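Local coordinates for protein sugar phosphate isomerase/epimerase (Parabacteroides distasonis, PDB 3L23) that binds a magnesium ion in a xylose isomerase-like TIM barrel and probably acts as an isomerase, perhaps on sugar phosphates, at residues V80-T85 / E108-T113; C122-Q127 / I158-G163; Y98-T103 / A139-D144; A149-K154 / P208-F213. All coordinates share one frame; numbering follows the deposited sequence.

Contact 1: V80-T85 / E108-T113; sequences VNPVDT and EYWKAT. With EDO (1,2-ethanediol), chain E.
Pro82 and Tyr109 bring the extended loop 80-85 closest to helical segment 108-113, their CA atoms 6.0 Å apart, while the loop's start, at Val80, stands farther from Thr113. The Tyr109 ring carries the contact. With CG anti to the backbone N (chi1 177°), it is sandwiched: Pro82 CA sits over the centre of one face in a CH-pi contact, 3.6 Å from the ring centroid and 9° off its normal, and Thr113 OG1 lies over the opposite face. That hydroxyl is held by a 2.8 Å hydrogen bond from OG1 to Tyr109 O and accepts another from a bound ethanediol. Farther along the ring, Val83 CG2 packs on Tyr109 CE1 at 3.8 Å, and Tyr109 OH comes within 3.3 Å of Val80 CB. An alanine in place of Tyr109 would probably open a gap between Pro82 and Thr113 and deprive Val83 CG2 of its partner. Beside the tyrosine, Trp110 meets Val80 CG2 through CZ3 (3.4 Å) and Pro82 CG through NE1 (3.8 Å). The loop follows strand 74-79 and leads toward helix 103-119; Trp110 also packs on Ala149, Val152 and Ile153 of helix 136-155, while Val80 touches Leu125 of strand 124-127.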
loop_
_atom_site.group_PDB
_atom_site.type_symbol
_atom_site.label_atom_id
_atom_site.label_comp_id
_atom_site.label_asym_id
_atom_site.label_seq_id
_atom_site.Cartn_x
_atom_site.Cartn_y
_atom_site.Cartn_z
ATOM N N VAL A 80 -0.922 -5.674 4.489
ATOM C CA VAL A 80 -0.719 -6.490 5.647
ATOM C C VAL A 80 0.703 -6.289 6.172
ATOM O O VAL A 80 1.617 -6.008 5.405
ATOM C CB VAL A 80 -0.927 -7.989 5.329
ATOM C CG1 VAL A 80 -2.382 -8.245 4.863
ATOM C CG2 VAL A 80 0.103 -8.469 4.281
ATOM N N ASN A 81 0.888 -6.426 7.471
ATOM C CA ASN A 81 2.218 -6.312 8.056
ATOM C C ASN A 81 2.549 -7.532 8.919
ATOM O O ASN A 81 1.712 -7.914 9.747
ATOM C CB ASN A 81 2.281 -5.088 8.973
ATOM C CG ASN A 81 2.362 -3.792 8.231
ATOM O OD1 ASN A 81 3.321 -3.512 7.448
ATOM N ND2 ASN A 81 1.337 -2.980 8.450
ATOM N N PRO A 82 3.735 -8.145 8.746
ATOM C CA PRO A 82 4.123 -9.261 9.616
ATOM C C PRO A 82 4.009 -9.018 11.113
ATOM O O PRO A 82 4.462 -7.983 11.639
ATOM C CB PRO A 82 5.595 -9.507 9.238
ATOM C CG PRO A 82 5.654 -9.093 7.813
ATOM C CD PRO A 82 4.736 -7.935 7.678
ATOM N N VAL A 83 3.388 -9.986 11.774
ATOM C CA VAL A 83 3.230 -9.974 13.220
ATOM C C VAL A 83 3.556 -11.338 13.771
ATOM O O VAL A 83 3.467 -12.346 13.068
ATOM C CB VAL A 83 1.777 -9.619 13.685
ATOM C CG1 VAL A 83 1.409 -8.153 13.390
ATOM C CG2 VAL A 83 0.767 -10.587 13.090
ATOM N N ASP A 84 3.973 -11.341 15.037
ATOM C CA ASP A 84 4.271 -12.535 15.791
ATOM C C ASP A 84 2.965 -12.860 16.517
ATOM O O ASP A 84 2.605 -12.178 17.478
ATOM C CB ASP A 84 5.408 -12.253 16.774
ATOM C CG ASP A 84 5.760 -13.462 17.662
ATOM O OD1 ASP A 84 4.935 -14.387 17.795
ATOM O OD2 ASP A 84 6.876 -13.473 18.229
ATOM N N THR A 85 2.271 -13.907 16.079
ATOM C CA THR A 85 0.968 -14.230 16.661
ATOM C C THR A 85 1.014 -14.786 18.108
ATOM O O THR A 85 -0.034 -15.002 18.710
ATOM C CB THR A 85 0.142 -15.175 15.748
ATOM O OG1 THR A 85 0.894 -16.363 15.481
ATOM C CG2 THR A 85 -0.226 -14.482 14.445
ATOM N N GLU A 108 6.448 -17.774 8.237
ATOM C CA GLU A 108 5.216 -18.385 8.750
ATOM C C GLU A 108 4.017 -17.446 8.583
ATOM O O GLU A 108 2.915 -17.867 8.203
ATOM C CB GLU A 108 5.430 -18.785 10.215
ATOM C CG GLU A 108 4.200 -19.295 10.973
ATOM C CD GLU A 108 4.530 -19.798 12.387
ATOM O OE1 GLU A 108 5.717 -19.982 12.730
ATOM O OE2 GLU A 108 3.579 -20.030 13.162
ATOM N N TYR A 109 4.235 -16.162 8.863
ATOM C CA TYR A 109 3.224 -15.153 8.656
ATOM C C TYR A 109 2.845 -15.083 7.195
ATOM O O TYR A 109 1.664 -15.072 6.861
ATOM C CB TYR A 109 3.716 -13.764 9.088
ATOM C CG TYR A 109 2.701 -12.705 8.803
ATOM C CD1 TYR A 109 1.687 -12.424 9.711
ATOM C CD2 TYR A 109 2.722 -12.011 7.614
ATOM C CE1 TYR A 109 0.721 -11.509 9.430
ATOM C CE2 TYR A 109 1.779 -11.101 7.352
ATOM C CZ TYR A 109 0.797 -10.830 8.261
ATOM O OH TYR A 109 -0.169 -9.901 7.903
ATOM N N TRP A 110 3.836 -15.003 6.318
ATOM C CA TRP A 110 3.532 -14.843 4.898
ATOM C C TRP A 110 2.780 -16.066 4.341
ATOM O O TRP A 110 1.853 -15.903 3.552
ATOM C CB TRP A 110 4.790 -14.526 4.065
ATOM C CG TRP A 110 5.210 -13.101 4.253
ATOM C CD1 TRP A 110 6.372 -12.665 4.752
ATOM C CD2 TRP A 110 4.423 -11.931 3.958
ATOM N NE1 TRP A 110 6.390 -11.295 4.811
ATOM C CE2 TRP A 110 5.199 -10.811 4.321
ATOM C CE3 TRP A 110 3.142 -11.729 3.422
ATOM C CZ2 TRP A 110 4.746 -9.508 4.141
ATOM C CZ3 TRP A 110 2.679 -10.457 3.269
ATOM C CH2 TRP A 110 3.484 -9.350 3.629
ATOM N N LYS A 111 3.178 -17.262 4.746
ATOM C CA LYS A 111 2.490 -18.475 4.281
ATOM C C LYS A 111 0.985 -18.443 4.636
ATOM O O LYS A 111 0.137 -18.592 3.755
ATOM C CB LYS A 111 3.138 -19.744 4.835
ATOM C CG LYS A 111 2.431 -21.010 4.354
ATOM C CD LYS A 111 3.235 -22.243 4.590
ATOM C CE LYS A 111 2.484 -23.518 4.094
ATOM N NZ LYS A 111 3.190 -24.688 4.546
ATOM N N ALA A 112 0.680 -18.220 5.908
ATOM C CA ALA A 112 -0.719 -18.185 6.386
ATOM C C ALA A 112 -1.505 -17.044 5.765
ATOM O O ALA A 112 -2.650 -17.216 5.360
ATOM C CB ALA A 112 -0.736 -18.064 7.876
ATOM N N THR A 113 -0.902 -15.863 5.703
ATOM C CA THR A 113 -1.551 -14.691 5.137
ATOM C C THR A 113 -1.794 -14.827 3.625
ATOM O O THR A 113 -2.888 -14.505 3.142
ATOM C CB THR A 113 -0.698 -13.459 5.474
ATOM O OG1 THR A 113 -0.570 -13.421 6.907
ATOM C CG2 THR A 113 -1.316 -12.144 4.930
HETATM C C1 EDO E . -1.782 -13.976 10.501
HETATM O O1 EDO E . -2.005 -14.743 9.326
HETATM C C2 EDO E . -2.602 -12.713 10.346
HETATM O O2 EDO E . -2.929 -12.129 11.603
#

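Contact 2: C122-Q127 / I158-G163; sequences CKYLIQ and IATGFG
Two neighbouring parallel strands of the TIM barrel, 124-127 and 162-165, pair here as the ends of a right-handed beta-alpha-beta unit whose connection is helix 136-155. Gly163 is gripped through both its backbone polar atoms: Gly163 N donates to Leu125 O at 3.2 Å, and Gln127 N donates to Gly163 O at 2.9 Å. Ile126 lies between these bonds, its CA also making a C-H...O contact with Gly163 O. A side chain at Gly163 would point to the same face of the sheet as that of Ile126, and a CB there would run into Ile126 CG1; glycine lets the strands come together, with the two CA atoms 4.3 Å apart. Ile126 lies close to the magnesium ligand His165, so this pairing borders the metal site.

On the side of the sheet facing the helices, Gln127 OE1 meets the edge of the Phe162 ring in its plane, 3.6 Å from CZ, the amide and ring planes being 85° apart. Gln127 NE2 is bonded to Met129 O and Tyr98 OH, which should fix the amide's rotation. The Leu125 and Ile158 side chains cross at about a right angle, Leu125 CD2 lying 4.2 Å from Ile158 CD1, and both touch His117 of helix 103-119.

Before the strands pair, a type I turn from Ile158 to Gly161 brings Thr160 against Lys123. A water bridges the segments there, accepting from Leu125 N and donating to Thr160 OG1 and Gly161 O. Thr160 OG1, set between its own backbone N and carbonyl carbon (chi1 53°), donates to Lys123 O at 2.6 Å, in the carbonyl plane.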
loop_
_atom_site.group_PDB
_atom_site.type_symbol
_atom_site.label_atom_id
_atom_site.label_comp_id
_atom_site.label_asym_id
_atom_site.label_seq_id
_atom_site.Cartn_x
_atom_site.Cartn_y
_atom_site.Cartn_z
ATOM N N CYS A 122 -7.447 -12.241 -4.137
ATOM C CA CYS A 122 -6.785 -10.978 -4.107
ATOM C C CYS A 122 -5.566 -11.005 -5.045
ATOM O O CYS A 122 -4.718 -11.928 -4.975
ATOM C CB CYS A 122 -6.458 -10.717 -2.639
ATOM S SG CYS A 122 -6.143 -9.115 -2.273
ATOM N N LYS A 123 -5.487 -10.055 -5.967
ATOM C CA LYS A 123 -4.391 -10.033 -6.950
ATOM C C LYS A 123 -3.028 -9.624 -6.375
ATOM O O LYS A 123 -1.986 -10.202 -6.762
ATOM C CB LYS A 123 -4.773 -9.139 -8.137
ATOM C CG LYS A 123 -3.626 -8.896 -9.096
ATOM C CD LYS A 123 -4.058 -8.231 -10.355
ATOM C CE LYS A 123 -2.888 -8.151 -11.325
ATOM N NZ LYS A 123 -3.314 -7.728 -12.687
ATOM N N TYR A 124 -3.046 -8.584 -5.527
ATOM C CA TYR A 124 -1.862 -8.061 -4.863
ATOM C C TYR A 124 -1.913 -8.245 -3.349
ATOM O O TYR A 124 -2.952 -8.026 -2.741
ATOM C CB TYR A 124 -1.728 -6.574 -5.140
ATOM C CG TYR A 124 -1.756 -6.159 -6.603
ATOM C CD1 TYR A 124 -0.635 -6.252 -7.376
ATOM C CD2 TYR A 124 -2.901 -5.615 -7.163
ATOM C CE1 TYR A 124 -0.625 -5.837 -8.684
ATOM C CE2 TYR A 124 -2.923 -5.203 -8.488
ATOM C CZ TYR A 124 -1.778 -5.306 -9.238
ATOM O OH TYR A 124 -1.796 -4.909 -10.554
ATOM N N LEU A 125 -0.761 -8.600 -2.777
ATOM C CA LEU A 125 -0.537 -8.678 -1.327
ATOM C C LEU A 125 0.682 -7.797 -1.055
ATOM O O LEU A 125 1.768 -8.033 -1.606
ATOM C CB LEU A 125 -0.299 -10.126 -0.898
ATOM C CG LEU A 125 -0.285 -10.375 0.606
ATOM C CD1 LEU A 125 -1.561 -9.917 1.288
ATOM C CD2 LEU A 125 0.020 -11.867 0.913
ATOM N N ILE A 126 0.492 -6.774 -0.216
ATOM C CA ILE A 126 1.447 -5.660 -0.092
ATOM C C ILE A 126 1.749 -5.336 1.375
ATOM O O ILE A 126 0.847 -5.262 2.197
ATOM C CB ILE A 126 0.907 -4.400 -0.803
ATOM C CG1 ILE A 126 0.776 -4.637 -2.315
ATOM C CG2 ILE A 126 1.778 -3.169 -0.518
ATOM C CD1 ILE A 126 0.052 -3.586 -3.169
ATOM N N GLN A 127 3.038 -5.196 1.691
ATOM C CA GLN A 127 3.522 -4.727 2.999
ATOM C C GLN A 127 3.684 -3.211 2.925
ATOM O O GLN A 127 4.421 -2.722 2.065
ATOM C CB GLN A 127 4.854 -5.356 3.358
ATOM C CG GLN A 127 5.382 -4.815 4.663
ATOM C CD GLN A 127 6.578 -5.566 5.123
ATOM O OE1 GLN A 127 6.704 -6.774 4.849
ATOM N NE2 GLN A 127 7.475 -4.880 5.847
ATOM N N ILE A 158 -0.456 -16.570 -5.154
ATOM C CA ILE A 158 -0.536 -15.160 -5.533
ATOM C C ILE A 158 0.657 -14.851 -6.440
ATOM O O ILE A 158 1.754 -14.601 -5.968
ATOM C CB ILE A 158 -0.581 -14.261 -4.283
ATOM C CG1 ILE A 158 -1.796 -14.664 -3.413
ATOM C CG2 ILE A 158 -0.677 -12.794 -4.657
ATOM C CD1 ILE A 158 -1.988 -13.816 -2.157
ATOM N N ALA A 159 0.419 -14.910 -7.747
ATOM C CA ALA A 159 1.473 -14.883 -8.747
ATOM C C ALA A 159 2.283 -13.601 -8.768
ATOM O O ALA A 159 3.422 -13.592 -9.238
ATOM C CB ALA A 159 0.886 -15.123 -10.105
ATOM N N THR A 160 1.686 -12.506 -8.326
ATOM C CA THR A 160 2.402 -11.212 -8.264
ATOM C C THR A 160 3.548 -11.144 -7.251
ATOM O O THR A 160 4.376 -10.244 -7.332
ATOM C CB THR A 160 1.436 -10.048 -7.989
ATOM O OG1 THR A 160 0.648 -10.335 -6.823
ATOM C CG2 THR A 160 0.535 -9.801 -9.199
ATOM N N GLY A 161 3.610 -12.083 -6.317
ATOM C CA GLY A 161 4.673 -12.110 -5.330
ATOM C C GLY A 161 4.503 -11.081 -4.218
ATOM O O GLY A 161 3.397 -10.915 -3.676
ATOM N N PHE A 162 5.596 -10.378 -3.913
ATOM C CA PHE A 162 5.666 -9.451 -2.785
ATOM C C PHE A 162 5.605 -8.008 -3.274
ATOM O O PHE A 162 6.442 -7.584 -4.087
ATOM C CB PHE A 162 6.974 -9.678 -1.988
ATOM C CG PHE A 162 7.144 -8.751 -0.825
ATOM C CD1 PHE A 162 6.596 -9.065 0.426
ATOM C CD2 PHE A 162 7.816 -7.563 -0.964
ATOM C CE1 PHE A 162 6.774 -8.215 1.514
ATOM C CE2 PHE A 162 7.960 -6.695 0.141
ATOM C CZ PHE A 162 7.434 -7.033 1.352
ATOM N N GLY A 163 4.611 -7.256 -2.809
ATOM C CA GLY A 163 4.539 -5.833 -3.100
ATOM C C GLY A 163 4.932 -5.013 -1.895
ATOM O O GLY A 163 4.635 -5.393 -0.757
HETATM O O HOH W 1 -1.709 -12.355 -8.408
HETATM O O HOH W 2 1.388 -9.344 -4.506
#

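Contact 3: Y98-T103 / A139-D144; sequences YSKEVT and AKLVCD
Leu141 CD2 rests against the backbone of the loop, 3.8 Å from Ser99 CA, and the CD2 atom of the Tyr98 ring lies equally close, 3.8 Å, to Val142 CG2. The tyrosine and valine side chains cross at about a right angle. The two branches of Leu141 serve different neighbours: CD2 meets the main chain of Ser99 and Lys100, while CD1 approaches Lys100 CG at a looser 4.3 Å. The contact is by van der Waals packing, methyl groups against ring, main chain and the root of the lysine chain.

Polar bonds shape the loop behind them. Ser99 OG accepts from Val102 N at 3.1 Å, closing an ST motif, and Thr103 OG1 donates to Ser99 O at 2.9 Å. A type I turn from Lys100 to Thr103 then leads into helix 103-119. Hydroxyl and carbonyl of Ser99 are thus both tied to the turn that follows, which probably steadies the backbone surface that Leu141 touches. On the inner side, Tyr98 packs also on Ile145 and Phe146 of helix 136-155, and its OH is hydrogen-bonded to Gln127 NE2.

Away from the metal site, this is the outer layer of a beta/alpha barrel, where the loop leading into helix 103-119 lies against the next helix, 136-155.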
loop_
_atom_site.group_PDB
_atom_site.type_symbol
_atom_site.label_atom_id
_atom_site.label_comp_id
_atom_site.label_asym_id
_atom_site.label_seq_id
_atom_site.Cartn_x
_atom_site.Cartn_y
_atom_site.Cartn_z
ATOM N N TYR A 98 14.208 -6.862 11.802
ATOM C CA TYR A 98 14.396 -8.059 11.024
ATOM C C TYR A 98 15.749 -8.623 11.437
ATOM O O TYR A 98 16.678 -7.902 11.848
ATOM C CB TYR A 98 14.273 -7.757 9.528
ATOM C CG TYR A 98 12.862 -7.601 9.014
ATOM C CD1 TYR A 98 11.781 -7.319 9.876
ATOM C CD2 TYR A 98 12.598 -7.712 7.649
ATOM C CE1 TYR A 98 10.494 -7.152 9.360
ATOM C CE2 TYR A 98 11.340 -7.562 7.141
ATOM C CZ TYR A 98 10.284 -7.287 8.005
ATOM O OH TYR A 98 9.021 -7.132 7.534
ATOM N N SER A 99 15.841 -9.931 11.419
ATOM C CA SER A 99 17.059 -10.611 11.762
ATOM C C SER A 99 16.971 -11.989 11.175
ATOM O O SER A 99 15.902 -12.418 10.775
ATOM C CB SER A 99 17.236 -10.759 13.284
ATOM O OG SER A 99 16.194 -11.571 13.829
ATOM N N LYS A 100 18.098 -12.685 11.152
ATOM C CA LYS A 100 18.102 -14.050 10.657
ATOM C C LYS A 100 17.220 -14.890 11.574
ATOM O O LYS A 100 16.428 -15.711 11.105
ATOM C CB LYS A 100 19.539 -14.583 10.547
ATOM C CG LYS A 100 20.303 -13.852 9.422
ATOM C CD LYS A 100 21.699 -14.406 9.130
ATOM C CE LYS A 100 22.681 -14.011 10.175
ATOM N NZ LYS A 100 24.056 -14.511 9.922
ATOM N N GLU A 101 17.322 -14.642 12.878
ATOM C CA GLU A 101 16.548 -15.362 13.887
ATOM C C GLU A 101 15.024 -15.297 13.743
ATOM O O GLU A 101 14.369 -16.316 13.987
ATOM C CB GLU A 101 16.915 -14.873 15.293
ATOM C CG GLU A 101 18.318 -15.259 15.742
ATOM N N VAL A 102 14.455 -14.132 13.378
ATOM C CA VAL A 102 13.005 -13.966 13.242
ATOM C C VAL A 102 12.501 -14.315 11.851
ATOM O O VAL A 102 11.291 -14.308 11.627
ATOM C CB VAL A 102 12.534 -12.499 13.555
ATOM C CG1 VAL A 102 12.786 -11.565 12.385
ATOM C CG2 VAL A 102 11.006 -12.421 13.917
ATOM N N THR A 103 13.405 -14.629 10.916
ATOM C CA THR A 103 12.994 -14.892 9.548
ATOM C C THR A 103 11.978 -16.059 9.442
ATOM O O THR A 103 10.998 -15.925 8.748
ATOM C CB THR A 103 14.192 -15.063 8.594
ATOM O OG1 THR A 103 14.879 -13.809 8.501
ATOM C CG2 THR A 103 13.718 -15.456 7.183
ATOM N N ALA A 139 19.494 -2.815 5.490
ATOM C CA ALA A 139 18.690 -2.745 4.294
ATOM C C ALA A 139 18.859 -3.989 3.435
ATOM O O ALA A 139 17.882 -4.508 2.866
ATOM C CB ALA A 139 19.026 -1.467 3.467
ATOM N N LYS A 140 20.101 -4.455 3.320
ATOM C CA LYS A 140 20.383 -5.679 2.570
ATOM C C LYS A 140 19.547 -6.843 3.066
ATOM O O LYS A 140 18.872 -7.504 2.280
ATOM C CB LYS A 140 21.855 -6.049 2.675
ATOM C CG LYS A 140 22.808 -5.141 1.958
ATOM C CD LYS A 140 24.213 -5.645 2.137
ATOM C CE LYS A 140 25.261 -4.669 1.687
ATOM N NZ LYS A 140 26.604 -5.219 1.998
ATOM N N LEU A 141 19.603 -7.097 4.371
ATOM C CA LEU A 141 18.872 -8.201 4.983
ATOM C C LEU A 141 17.381 -8.057 4.785
ATOM O O LEU A 141 16.702 -9.042 4.477
ATOM C CB LEU A 141 19.222 -8.329 6.492
ATOM C CG LEU A 141 18.566 -9.511 7.217
ATOM C CD1 LEU A 141 18.990 -10.869 6.614
ATOM C CD2 LEU A 141 18.906 -9.492 8.673
ATOM N N VAL A 142 16.859 -6.835 4.884
ATOM C CA VAL A 142 15.444 -6.629 4.633
ATOM C C VAL A 142 15.109 -7.014 3.187
ATOM O O VAL A 142 14.102 -7.731 2.912
ATOM C CB VAL A 142 15.010 -5.184 4.955
ATOM C CG1 VAL A 142 13.678 -4.893 4.268
ATOM C CG2 VAL A 142 14.965 -4.941 6.479
ATOM N N CYS A 143 15.946 -6.597 2.248
ATOM C CA CYS A 143 15.726 -6.984 0.848
ATOM C C CYS A 143 15.717 -8.509 0.619
ATOM O O CYS A 143 14.866 -9.029 -0.097
ATOM C CB CYS A 143 16.756 -6.351 -0.065
ATOM S SG CYS A 143 16.603 -4.561 -0.140
ATOM N N ASP A 144 16.645 -9.222 1.241
ATOM C CA ASP A 144 16.685 -10.660 1.124
ATOM C C ASP A 144 15.401 -11.283 1.677
ATOM O O ASP A 144 14.889 -12.261 1.123
ATOM C CB ASP A 144 17.870 -11.203 1.917
ATOM C CG ASP A 144 19.202 -10.832 1.319
ATOM O OD1 ASP A 144 19.254 -10.589 0.096
ATOM O OD2 ASP A 144 20.215 -10.864 2.060
#

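Contact 4: A149-K154 / P208-F213; sequences ASDVIK and PSKVYF. With EDO (1,2-ethanediol), chain G.
Buried Ser150 and the backbone of Lys210 form the close-set part of this contact, their CA atoms 5.6 Å apart. With OG anti to the backbone N (chi1 171°), Ser150 donates from OG to Lys210 O at 2.6 Å; the hydroxyl approaches at a C=O...O angle of 116°, tilted 26° from the carbonyl plane. The serine OG also lies 3.4 Å from Lys210 CB, so main chain and side-chain root are pressed against the helix together.

Outward the contact becomes looser and depends on two lysine chains, one reaching a carbonyl and the other a carboxylate. Lys154 reaches over in an extended chain, and its NZ donates to Ser209 O at 2.9 Å, nearly in line with the carbonyl. Lys210, bent at its last torsion, places NZ 2.8 Å from Asp151 OD1 in a salt bridge that uses the syn lone pair. The other carboxylate oxygen, Asp151 OD2, takes a hydrogen bond from a bound ethanediol, probably from the crystallisation liquor, which receives a weak one from Lys210 NZ. A methionine in place of Lys210 would probably leave the Asp151 carboxylate without its charged mate.

Toward the sheet, Phe162 of strand 162-165 packs on Ser150 and is paired through its backbone with Lys210. The contact thus fastens helix 136-155 of the beta/alpha barrel to the residues entering strand 211-216, which in the order of the barrel sheet is the second strand on from the one that precedes this helix.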
loop_
_atom_site.group_PDB
_atom_site.type_symbol
_atom_site.label_atom_id
_atom_site.label_comp_id
_atom_site.label_asym_id
_atom_site.label_seq_id
_atom_site.Cartn_x
_atom_site.Cartn_y
_atom_site.Cartn_z
ATOM N N ALA A 149 10.073 -13.740 0.966
ATOM C CA ALA A 149 8.614 -13.599 1.191
ATOM C C ALA A 149 7.864 -13.812 -0.107
ATOM O O ALA A 149 6.838 -14.478 -0.133
ATOM C CB ALA A 149 8.245 -12.217 1.807
ATOM N N SER A 150 8.388 -13.250 -1.198
ATOM C CA SER A 150 7.761 -13.396 -2.503
ATOM C C SER A 150 7.643 -14.856 -2.898
ATOM O O SER A 150 6.590 -15.275 -3.401
ATOM C CB SER A 150 8.552 -12.615 -3.545
ATOM O OG SER A 150 8.082 -12.913 -4.836
ATOM N N ASP A 151 8.709 -15.639 -2.662
ATOM C CA ASP A 151 8.698 -17.072 -2.958
ATOM C C ASP A 151 7.591 -17.780 -2.178
ATOM O O ASP A 151 6.872 -18.629 -2.722
ATOM C CB ASP A 151 10.033 -17.749 -2.613
ATOM C CG ASP A 151 11.198 -17.298 -3.482
ATOM O OD1 ASP A 151 11.019 -16.664 -4.528
ATOM O OD2 ASP A 151 12.344 -17.649 -3.104
ATOM N N VAL A 152 7.459 -17.434 -0.894
ATOM C CA VAL A 152 6.403 -17.992 -0.045
ATOM C C VAL A 152 4.995 -17.615 -0.552
ATOM O O VAL A 152 4.114 -18.454 -0.615
ATOM C CB VAL A 152 6.579 -17.533 1.416
ATOM C CG1 VAL A 152 5.369 -17.915 2.259
ATOM C CG2 VAL A 152 7.864 -18.119 1.975
ATOM N N ILE A 153 4.825 -16.363 -0.921
ATOM C CA ILE A 153 3.539 -15.814 -1.403
ATOM C C ILE A 153 3.111 -16.460 -2.726
ATOM O O ILE A 153 1.958 -16.874 -2.884
ATOM C CB ILE A 153 3.629 -14.290 -1.549
ATOM C CG1 ILE A 153 3.807 -13.641 -0.145
ATOM C CG2 ILE A 153 2.406 -13.712 -2.220
ATOM C CD1 ILE A 153 4.263 -12.161 -0.176
ATOM N N LYS A 154 4.050 -16.582 -3.658
ATOM C CA LYS A 154 3.738 -17.207 -4.960
ATOM C C LYS A 154 3.360 -18.667 -4.822
ATOM O O LYS A 154 2.488 -19.159 -5.559
ATOM C CB LYS A 154 4.909 -17.056 -5.936
ATOM C CG LYS A 154 5.192 -15.647 -6.387
ATOM C CD LYS A 154 6.099 -15.622 -7.601
ATOM C CE LYS A 154 6.475 -14.196 -8.005
ATOM N NZ LYS A 154 7.189 -14.184 -9.313
ATOM N N PRO A 208 13.703 -8.096 -9.370
ATOM C CA PRO A 208 12.500 -7.606 -10.069
ATOM C C PRO A 208 11.492 -8.664 -10.482
ATOM O O PRO A 208 10.331 -8.317 -10.741
ATOM C CB PRO A 208 13.054 -6.948 -11.332
ATOM C CG PRO A 208 14.474 -6.727 -11.075
ATOM C CD PRO A 208 14.921 -7.813 -10.141
ATOM N N SER A 209 11.895 -9.918 -10.517
ATOM C CA SER A 209 10.998 -11.006 -10.867
ATOM C C SER A 209 10.209 -11.457 -9.641
ATOM O O SER A 209 9.326 -12.298 -9.750
ATOM C CB SER A 209 11.769 -12.198 -11.438
ATOM O OG SER A 209 12.487 -12.894 -10.418
ATOM N N LYS A 210 10.565 -10.924 -8.477
ATOM C CA LYS A 210 9.934 -11.327 -7.210
ATOM C C LYS A 210 9.215 -10.212 -6.408
ATOM O O LYS A 210 8.202 -10.488 -5.740
ATOM C CB LYS A 210 10.986 -11.905 -6.300
ATOM C CG LYS A 210 11.684 -13.097 -6.863
ATOM C CD LYS A 210 12.707 -13.668 -5.886
ATOM C CE LYS A 210 13.535 -14.761 -6.543
ATOM N NZ LYS A 210 13.079 -16.077 -6.282
ATOM N N VAL A 211 9.761 -8.990 -6.460
ATOM C CA VAL A 211 9.294 -7.840 -5.645
ATOM C C VAL A 211 8.928 -6.691 -6.554
ATOM O O VAL A 211 9.676 -6.381 -7.479
ATOM C CB VAL A 211 10.412 -7.387 -4.698
ATOM C CG1 VAL A 211 10.103 -6.056 -3.985
ATOM C CG2 VAL A 211 10.780 -8.533 -3.697
ATOM N N TYR A 212 7.775 -6.079 -6.282
ATOM C CA TYR A 212 7.344 -4.884 -7.010
ATOM C C TYR A 212 6.943 -3.862 -5.968
ATOM O O TYR A 212 6.795 -4.163 -4.768
ATOM C CB TYR A 212 6.161 -5.167 -7.967
ATOM C CG TYR A 212 4.922 -5.585 -7.213
ATOM C CD1 TYR A 212 4.725 -6.914 -6.846
ATOM C CD2 TYR A 212 3.935 -4.659 -6.868
ATOM C CE1 TYR A 212 3.597 -7.290 -6.104
ATOM C CE2 TYR A 212 2.838 -5.015 -6.118
ATOM C CZ TYR A 212 2.662 -6.336 -5.747
ATOM O OH TYR A 212 1.561 -6.673 -4.979
ATOM N N PHE A 213 6.732 -2.648 -6.440
ATOM C CA PHE A 213 6.446 -1.522 -5.594
ATOM C C PHE A 213 5.087 -0.872 -5.885
ATOM O O PHE A 213 4.669 -0.731 -7.057
ATOM C CB PHE A 213 7.597 -0.485 -5.710
ATOM C CG PHE A 213 8.906 -1.000 -5.149
ATOM C CD1 PHE A 213 9.724 -1.798 -5.868
ATOM C CD2 PHE A 213 9.246 -0.751 -3.828
ATOM C CE1 PHE A 213 10.877 -2.345 -5.315
ATOM C CE2 PHE A 213 10.408 -1.291 -3.255
ATOM C CZ PHE A 213 11.213 -2.075 -3.989
HETATM C C1 EDO G . 14.938 -15.950 -2.547
HETATM O O1 EDO G . 14.777 -17.050 -3.449
HETATM C C2 EDO G . 15.997 -15.025 -3.104
HETATM O O2 EDO G . 15.675 -14.634 -4.443
#

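Contact 2 is the buried core member, joining adjacent barrel strands through backbone bonds next to the metal site. Contacts 1 and 3 are partly buried and mainly apolar; each sets part of the connection between strand 74-79 and helix 103-119 against a helix, its own in contact 1 and 136-155 in contact 3. Contact 4 lies at the surface, where hydrogen bonds and a salt bridge replace apolar packing. Contacts 3 and 4 share helix 136-155 without touching. Trp110 ties contact 1 to contacts 2 and 4, Gln127 joins contact 2 to contact 3, and Phe162 carries the sheet from contact 2 into contact 4.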